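Local coordinates for TarM (Staphylococcus aureus subsp. aureus 21178, PDB 4X7R), which belongs to the GT-B glycosyltransferases, pairing two Rossmann-like domains with a large antiparallel sheet inserted in the first of them, at residues 64-76 and 203-215. The protein carries 1 engineered substitution. Residues are numbered along the deposited sequence; the frame is centred on the assembly and turned at random.
With IDS (2-O-sulfo-alpha-L-idopyranuronic acid), chain C; SUS (2-deoxy-3,6-di-O-sulfo-2-(sulfoamino)-alpha-D-glucopyranose), chain B.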
loop_
_atom_site.group_PDB
_atom_site.type_symbol
_atom_site.label_atom_id
_atom_site.label_comp_id
_atom_site.label_asym_id
_atom_site.label_seq_id
_atom_site.Cartn_x
_atom_site.Cartn_y
_atom_site.Cartn_z
ATOM N N THR A 64 2.452 2.402 -17.004
ATOM C CA THR A 64 3.023 2.904 -15.757
ATOM C C THR A 64 4.407 2.304 -15.481
ATOM O O THR A 64 4.568 1.081 -15.409
ATOM C CB THR A 64 2.094 2.694 -14.576
ATOM O OG1 THR A 64 0.773 3.083 -14.933
ATOM C CG2 THR A 64 2.570 3.428 -13.314
ATOM N N LYS A 65 5.390 3.179 -15.305
ATOM C CA LYS A 65 6.732 2.795 -14.910
ATOM C C LYS A 65 6.822 2.961 -13.406
ATOM O O LYS A 65 6.155 3.829 -12.823
ATOM C CB LYS A 65 7.785 3.734 -15.539
ATOM C CG LYS A 65 7.889 3.671 -17.060
ATOM C CD LYS A 65 8.931 4.657 -17.583
ATOM C CE LYS A 65 8.646 5.123 -19.003
ATOM N NZ LYS A 65 7.645 6.241 -19.041
ATOM N N MET A 66 7.672 2.149 -12.777
ATOM C CA MET A 66 8.050 2.355 -11.397
ATOM C C MET A 66 9.515 2.710 -11.373
ATOM O O MET A 66 10.357 1.919 -11.807
ATOM C CB MET A 66 7.740 1.192 -10.458
ATOM C CG MET A 66 7.983 1.568 -8.992
ATOM S SD MET A 66 8.343 0.193 -7.862
ATOM C CE MET A 66 9.883 -0.494 -8.685
ATOM N N TYR A 67 9.824 3.910 -10.896
ATOM C CA TYR A 67 11.199 4.349 -10.653
ATOM C C TYR A 67 11.471 4.058 -9.161
ATOM O O TYR A 67 10.680 4.447 -8.315
ATOM C CB TYR A 67 11.351 5.844 -10.903
ATOM C CG TYR A 67 11.149 6.223 -12.345
ATOM C CD1 TYR A 67 12.144 5.979 -13.298
ATOM C CD2 TYR A 67 9.980 6.859 -12.763
ATOM C CE1 TYR A 67 11.975 6.362 -14.636
ATOM C CE2 TYR A 67 9.804 7.246 -14.094
ATOM C CZ TYR A 67 10.794 6.980 -15.029
ATOM O OH TYR A 67 10.628 7.365 -16.328
ATOM N N ASN A 68 12.536 3.322 -8.850
ATOM C CA ASN A 68 12.893 2.995 -7.480
ATOM C C ASN A 68 14.351 3.452 -7.214
ATOM O O ASN A 68 15.207 3.290 -8.076
ATOM C CB ASN A 68 12.673 1.507 -7.206
ATOM C CG ASN A 68 13.134 1.078 -5.830
ATOM O OD1 ASN A 68 14.294 0.669 -5.619
ATOM N ND2 ASN A 68 12.251 1.212 -4.853
ATOM N N VAL A 69 14.603 4.062 -6.050
ATOM C CA VAL A 69 15.920 4.598 -5.645
ATOM C C VAL A 69 17.047 3.541 -5.711
ATOM O O VAL A 69 18.094 3.841 -6.250
ATOM C CB VAL A 69 15.868 5.356 -4.270
ATOM C CG1 VAL A 69 15.431 4.439 -3.125
ATOM C CG2 VAL A 69 17.209 6.027 -3.952
ATOM N N PHE A 70 16.837 2.327 -5.149
ATOM C CA PHE A 70 17.846 1.257 -5.183
ATOM C C PHE A 70 18.023 0.724 -6.581
ATOM O O PHE A 70 19.163 0.548 -7.004
ATOM C CB PHE A 70 17.566 0.149 -4.155
ATOM C CG PHE A 70 17.571 0.722 -2.760
ATOM C CD1 PHE A 70 18.751 1.201 -2.190
ATOM C CD2 PHE A 70 16.376 0.921 -2.071
ATOM C CE1 PHE A 70 18.741 1.813 -0.932
ATOM C CE2 PHE A 70 16.368 1.516 -0.802
ATOM C CZ PHE A 70 17.546 1.947 -0.235
ATOM N N GLU A 71 16.913 0.570 -7.340
ATOM C CA GLU A 71 16.947 0.093 -8.738
ATOM C C GLU A 71 17.740 1.011 -9.650
ATOM O O GLU A 71 18.443 0.523 -10.517
ATOM C CB GLU A 71 15.523 -0.103 -9.305
ATOM C CG GLU A 71 14.785 -1.262 -8.656
ATOM C CD GLU A 71 15.302 -2.655 -8.970
ATOM O OE1 GLU A 71 15.723 -2.891 -10.126
ATOM O OE2 GLU A 71 15.262 -3.517 -8.063
ATOM N N TYR A 72 17.627 2.328 -9.452
ATOM C CA TYR A 72 18.345 3.339 -10.226
ATOM C C TYR A 72 19.872 3.155 -10.073
ATOM O O TYR A 72 20.584 3.135 -11.075
ATOM C CB TYR A 72 17.911 4.733 -9.751
ATOM C CG TYR A 72 18.753 5.880 -10.271
ATOM C CD1 TYR A 72 18.604 6.344 -11.578
ATOM C CD2 TYR A 72 19.663 6.532 -9.446
ATOM C CE1 TYR A 72 19.393 7.390 -12.068
ATOM C CE2 TYR A 72 20.433 7.595 -9.914
ATOM C CZ TYR A 72 20.292 8.025 -11.225
ATOM O OH TYR A 72 21.044 9.077 -11.689
ATOM N N PHE A 73 20.377 3.028 -8.818
ATOM C CA PHE A 73 21.817 2.862 -8.616
ATOM C C PHE A 73 22.274 1.453 -8.967
ATOM O O PHE A 73 23.412 1.278 -9.388
ATOM C CB PHE A 73 22.213 3.224 -7.176
ATOM C CG PHE A 73 21.979 4.677 -6.840
ATOM C CD1 PHE A 73 22.764 5.674 -7.414
ATOM C CD2 PHE A 73 20.953 5.051 -5.985
ATOM C CE1 PHE A 73 22.563 7.015 -7.086
ATOM C CE2 PHE A 73 20.740 6.393 -5.674
ATOM C CZ PHE A 73 21.548 7.365 -6.225
ATOM N N LYS A 74 21.382 0.446 -8.799
ATOM C CA LYS A 74 21.670 -0.947 -9.140
ATOM C C LYS A 74 21.885 -1.066 -10.653
ATOM O O LYS A 74 22.818 -1.733 -11.077
ATOM C CB LYS A 74 20.521 -1.853 -8.671
ATOM C CG LYS A 74 20.701 -3.347 -8.935
ATOM C CD LYS A 74 19.567 -4.085 -8.255
ATOM C CE LYS A 74 19.610 -5.565 -8.486
ATOM N NZ LYS A 74 18.850 -6.285 -7.433
ATOM N N GLN A 75 21.028 -0.397 -11.454
ATOM C CA GLN A 75 21.089 -0.374 -12.915
ATOM C C GLN A 75 22.360 0.287 -13.404
ATOM O O GLN A 75 22.975 -0.241 -14.320
ATOM C CB GLN A 75 19.850 0.283 -13.500
ATOM C CG GLN A 75 18.636 -0.650 -13.556
ATOM C CD GLN A 75 17.287 0.054 -13.697
ATOM O OE1 GLN A 75 17.177 1.282 -13.873
ATOM N NE2 GLN A 75 16.219 -0.726 -13.596
ATOM N N ILE A 76 22.809 1.384 -12.763
ATOM C CA ILE A 76 24.085 2.055 -13.093
ATOM C C ILE A 76 25.235 1.079 -12.806
ATOM O O ILE A 76 26.099 0.890 -13.646
ATOM C CB ILE A 76 24.245 3.406 -12.334
ATOM C CG1 ILE A 76 23.211 4.442 -12.842
ATOM C CG2 ILE A 76 25.664 3.969 -12.479
ATOM C CD1 ILE A 76 22.836 5.520 -11.793
ATOM N N ASN A 203 19.124 8.166 4.741
ATOM C CA ASN A 203 18.250 7.742 3.634
ATOM C C ASN A 203 17.451 8.893 2.998
ATOM O O ASN A 203 17.286 8.923 1.779
ATOM C CB ASN A 203 17.300 6.632 4.091
ATOM C CG ASN A 203 16.603 5.963 2.964
ATOM O OD1 ASN A 203 17.230 5.403 2.056
ATOM N ND2 ASN A 203 15.301 6.094 2.928
ATOM N N LEU A 204 16.976 9.845 3.810
ATOM C CA LEU A 204 16.217 10.994 3.298
ATOM C C LEU A 204 17.110 11.798 2.363
ATOM O O LEU A 204 16.676 12.104 1.270
ATOM C CB LEU A 204 15.676 11.841 4.476
ATOM C CG LEU A 204 15.117 13.231 4.190
ATOM C CD1 LEU A 204 13.824 13.154 3.342
ATOM C CD2 LEU A 204 14.858 13.972 5.506
ATOM N N ALA A 205 18.377 12.070 2.759
ATOM C CA ALA A 205 19.366 12.769 1.915
ATOM C C ALA A 205 19.577 12.020 0.594
ATOM O O ALA A 205 19.644 12.662 -0.451
ATOM C CB ALA A 205 20.710 12.911 2.644
ATOM N N LEU A 206 19.708 10.681 0.640
ATOM C CA LEU A 206 19.892 9.857 -0.566
ATOM C C LEU A 206 18.660 10.025 -1.476
ATOM O O LEU A 206 18.802 10.325 -2.670
ATOM C CB LEU A 206 20.073 8.362 -0.168
ATOM C CG LEU A 206 20.083 7.338 -1.330
ATOM C CD1 LEU A 206 21.368 7.395 -2.087
ATOM C CD2 LEU A 206 19.821 5.914 -0.846
ATOM N N CYS A 207 17.443 9.868 -0.890
ATOM C CA CYS A 207 16.174 10.004 -1.635
ATOM C C CYS A 207 15.941 11.375 -2.202
ATOM O O CYS A 207 15.468 11.483 -3.322
ATOM C CB CYS A 207 15.007 9.528 -0.790
ATOM S SG CYS A 207 15.067 7.759 -0.442
ATOM N N VAL A 208 16.368 12.422 -1.486
ATOM C CA VAL A 208 16.265 13.799 -1.986
ATOM C C VAL A 208 17.186 13.970 -3.205
ATOM O O VAL A 208 16.761 14.521 -4.221
ATOM C CB VAL A 208 16.539 14.838 -0.868
ATOM C CG1 VAL A 208 16.844 16.223 -1.449
ATOM C CG2 VAL A 208 15.372 14.892 0.115
ATOM N N TYR A 209 18.438 13.460 -3.114
ATOM C CA TYR A 209 19.393 13.523 -4.223
ATOM C C TYR A 209 18.808 12.812 -5.434
ATOM O O TYR A 209 18.825 13.359 -6.533
ATOM C CB TYR A 209 20.732 12.883 -3.814
ATOM C CG TYR A 209 21.684 12.643 -4.972
ATOM C CD1 TYR A 209 22.468 13.677 -5.485
ATOM C CD2 TYR A 209 21.859 11.365 -5.507
ATOM C CE1 TYR A 209 23.382 13.447 -6.518
ATOM C CE2 TYR A 209 22.741 11.133 -6.562
ATOM C CZ TYR A 209 23.508 12.173 -7.058
ATOM O OH TYR A 209 24.353 11.926 -8.116
ATOM N N TYR A 210 18.294 11.595 -5.219
ATOM C CA TYR A 210 17.706 10.743 -6.250
ATOM C C TYR A 210 16.612 11.461 -7.054
ATOM O O TYR A 210 16.662 11.461 -8.286
ATOM C CB TYR A 210 17.196 9.427 -5.619
ATOM C CG TYR A 210 16.292 8.631 -6.535
ATOM C CD1 TYR A 210 16.754 8.145 -7.756
ATOM C CD2 TYR A 210 14.984 8.328 -6.163
ATOM C CE1 TYR A 210 15.934 7.406 -8.599
ATOM C CE2 TYR A 210 14.157 7.576 -6.998
ATOM C CZ TYR A 210 14.643 7.113 -8.210
ATOM O OH TYR A 210 13.874 6.337 -9.025
ATOM N N LEU A 211 15.658 12.121 -6.348
ATOM C CA LEU A 211 14.576 12.894 -6.970
ATOM C C LEU A 211 15.107 14.064 -7.786
ATOM O O LEU A 211 14.512 14.405 -8.791
ATOM C CB LEU A 211 13.586 13.410 -5.917
ATOM C CG LEU A 211 12.744 12.348 -5.213
ATOM C CD1 LEU A 211 11.953 12.973 -4.068
ATOM C CD2 LEU A 211 11.808 11.627 -6.214
ATOM N N GLU A 212 16.206 14.693 -7.340
ATOM C CA GLU A 212 16.819 15.821 -8.056
ATOM C C GLU A 212 17.503 15.316 -9.331
ATOM O O GLU A 212 17.523 16.030 -10.326
ATOM C CB GLU A 212 17.813 16.561 -7.153
ATOM C CG GLU A 212 17.137 17.322 -6.028
ATOM C CD GLU A 212 18.029 17.741 -4.878
ATOM O OE1 GLU A 212 19.179 17.251 -4.784
ATOM O OE2 GLU A 212 17.556 18.537 -4.041
ATOM N N LYS A 213 18.013 14.069 -9.306
ATOM C CA LYS A 213 18.641 13.378 -10.446
ATOM C C LYS A 213 17.553 12.856 -11.426
ATOM O O LYS A 213 17.648 13.050 -12.638
ATOM C CB LYS A 213 19.524 12.210 -9.926
ATOM C CG LYS A 213 20.965 12.230 -10.406
ATOM C CD LYS A 213 21.730 13.508 -10.066
ATOM C CE LYS A 213 22.976 13.636 -10.928
ATOM N NZ LYS A 213 22.680 13.944 -12.365
ATOM N N LEU A 214 16.494 12.252 -10.886
ATOM C CA LEU A 214 15.391 11.723 -11.682
ATOM C C LEU A 214 14.531 12.783 -12.356
ATOM O O LEU A 214 14.176 12.615 -13.508
ATOM C CB LEU A 214 14.502 10.834 -10.795
ATOM C CG LEU A 214 13.376 10.060 -11.494
ATOM C CD1 LEU A 214 13.958 8.893 -12.326
ATOM C CD2 LEU A 214 12.353 9.577 -10.481
ATOM N N ILE A 215 14.146 13.829 -11.627
ATOM C CA ILE A 215 13.176 14.815 -12.102
ATOM C C ILE A 215 13.826 16.142 -12.470
ATOM O O ILE A 215 14.360 16.826 -11.599
ATOM C CB ILE A 215 12.024 14.952 -11.030
ATOM C CG1 ILE A 215 11.420 13.570 -10.655
ATOM C CG2 ILE A 215 10.945 15.957 -11.447
ATOM C CD1 ILE A 215 10.631 13.524 -9.297
HETATM C C1 IDS C . 12.475 7.158 9.160
HETATM C C2 IDS C . 13.113 6.407 7.969
HETATM C C3 IDS C . 12.898 4.852 8.066
HETATM C C4 IDS C . 11.467 4.470 8.471
HETATM C C5 IDS C . 11.004 5.283 9.710
HETATM C C6 IDS C . 9.557 4.962 10.107
HETATM O O2 IDS C . 12.589 6.944 6.724
HETATM O O3 IDS C . 13.803 4.244 9.003
HETATM O O4 IDS C . 10.583 4.753 7.389
HETATM O O5 IDS C . 11.116 6.696 9.388
HETATM O O6A IDS C . 8.728 5.902 10.013
HETATM O O6B IDS C . 9.306 3.791 10.481
HETATM S S IDS C . 13.299 8.065 5.946
HETATM O O1S IDS C . 13.752 9.231 6.833
HETATM O O2S IDS C . 14.509 7.462 5.241
HETATM O O3S IDS C . 12.333 8.651 4.915
HETATM N N2 SUS B . 10.607 5.315 4.650
HETATM C C1 SUS B . 10.495 3.652 6.462
HETATM S S1 SUS B . 11.625 4.757 3.322
HETATM C C2 SUS B . 9.845 4.176 5.194
HETATM S S2 SUS B . 6.970 -0.629 6.952
HETATM C C3 SUS B . 8.377 4.565 5.474
HETATM O O3 SUS B . 7.714 4.964 4.257
HETATM S S3 SUS B . 7.263 6.416 4.111
HETATM C C4 SUS B . 7.586 3.440 6.157
HETATM O O4 SUS B . 6.364 4.027 6.557
HETATM C C5 SUS B . 8.381 2.886 7.393
HETATM O O5 SUS B . 9.734 2.529 6.981
HETATM C C6 SUS B . 7.814 1.588 7.964
HETATM O O6 SUS B . 7.816 0.632 6.920
HETATM O O1S SUS B . 10.735 4.333 2.157
HETATM O O2S SUS B . 12.526 5.926 2.952
HETATM O O3S SUS B . 12.469 3.562 3.764
HETATM O O4S SUS B . 7.037 -1.277 5.566
HETATM O O5S SUS B . 7.532 -1.567 8.024
HETATM O O6S SUS B . 5.514 -0.278 7.276
HETATM O O7S SUS B . 6.348 6.717 5.281
HETATM O O8S SUS B . 6.497 6.633 2.805
HETATM O O9S SUS B . 8.467 7.351 4.151
#
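At the outer edge of the seven-stranded parallel sheet of the N-terminal Rossmann-like half, strand 66-68 runs directly into helix 69-78, and the Tyr-210 ring of helix 203-214 packs against that strand-helix junction. The CA of Val-69 sits 3.7 Å from the centroid of the Tyr-210 ring, only 11° off its normal, a CH-pi contact, while Val-69 CB rests against CD2. With chi1 at 166°, Tyr-210 CG lies anti to the backbone N, which sends the ring out to the strand, where its OH comes to 3.2 Å from Tyr-67 CB. The Tyr-72 and Tyr-210 rings meet obliquely, planes at 51°, with Tyr-72 CB 3.5 Å from Tyr-210 CE1. One turn on, Leu-214 CD1 covers a face of the Tyr-67 ring, 4.0 Å from its centroid; the hydroxyl of Tyr-67 is hydrogen-bonded to Lys-3 NZ. One turn before Tyr-210, Leu-206 CD1 lies 3.8 Å from Phe-73 CE2, and Phe-73 CZ meets Tyr-209 CE2 at the edges of both rings. Asn-68 caps helix 69-78: its OD1 accepts from Glu-71 N and, weakly, from Phe-70 N. Asn-203 ND2 donates to sulfate oxygen O2S of IDS (2.8 Å). Van der Waals and CH-pi contacts round Tyr-210 thus hold junction and helix together, while the polar bonds serve the Asn-68 cap or partners beyond both segments: Asp-42 and Thr-40 for Asn-68 ND2, Lys-3, and the sulfated glycan.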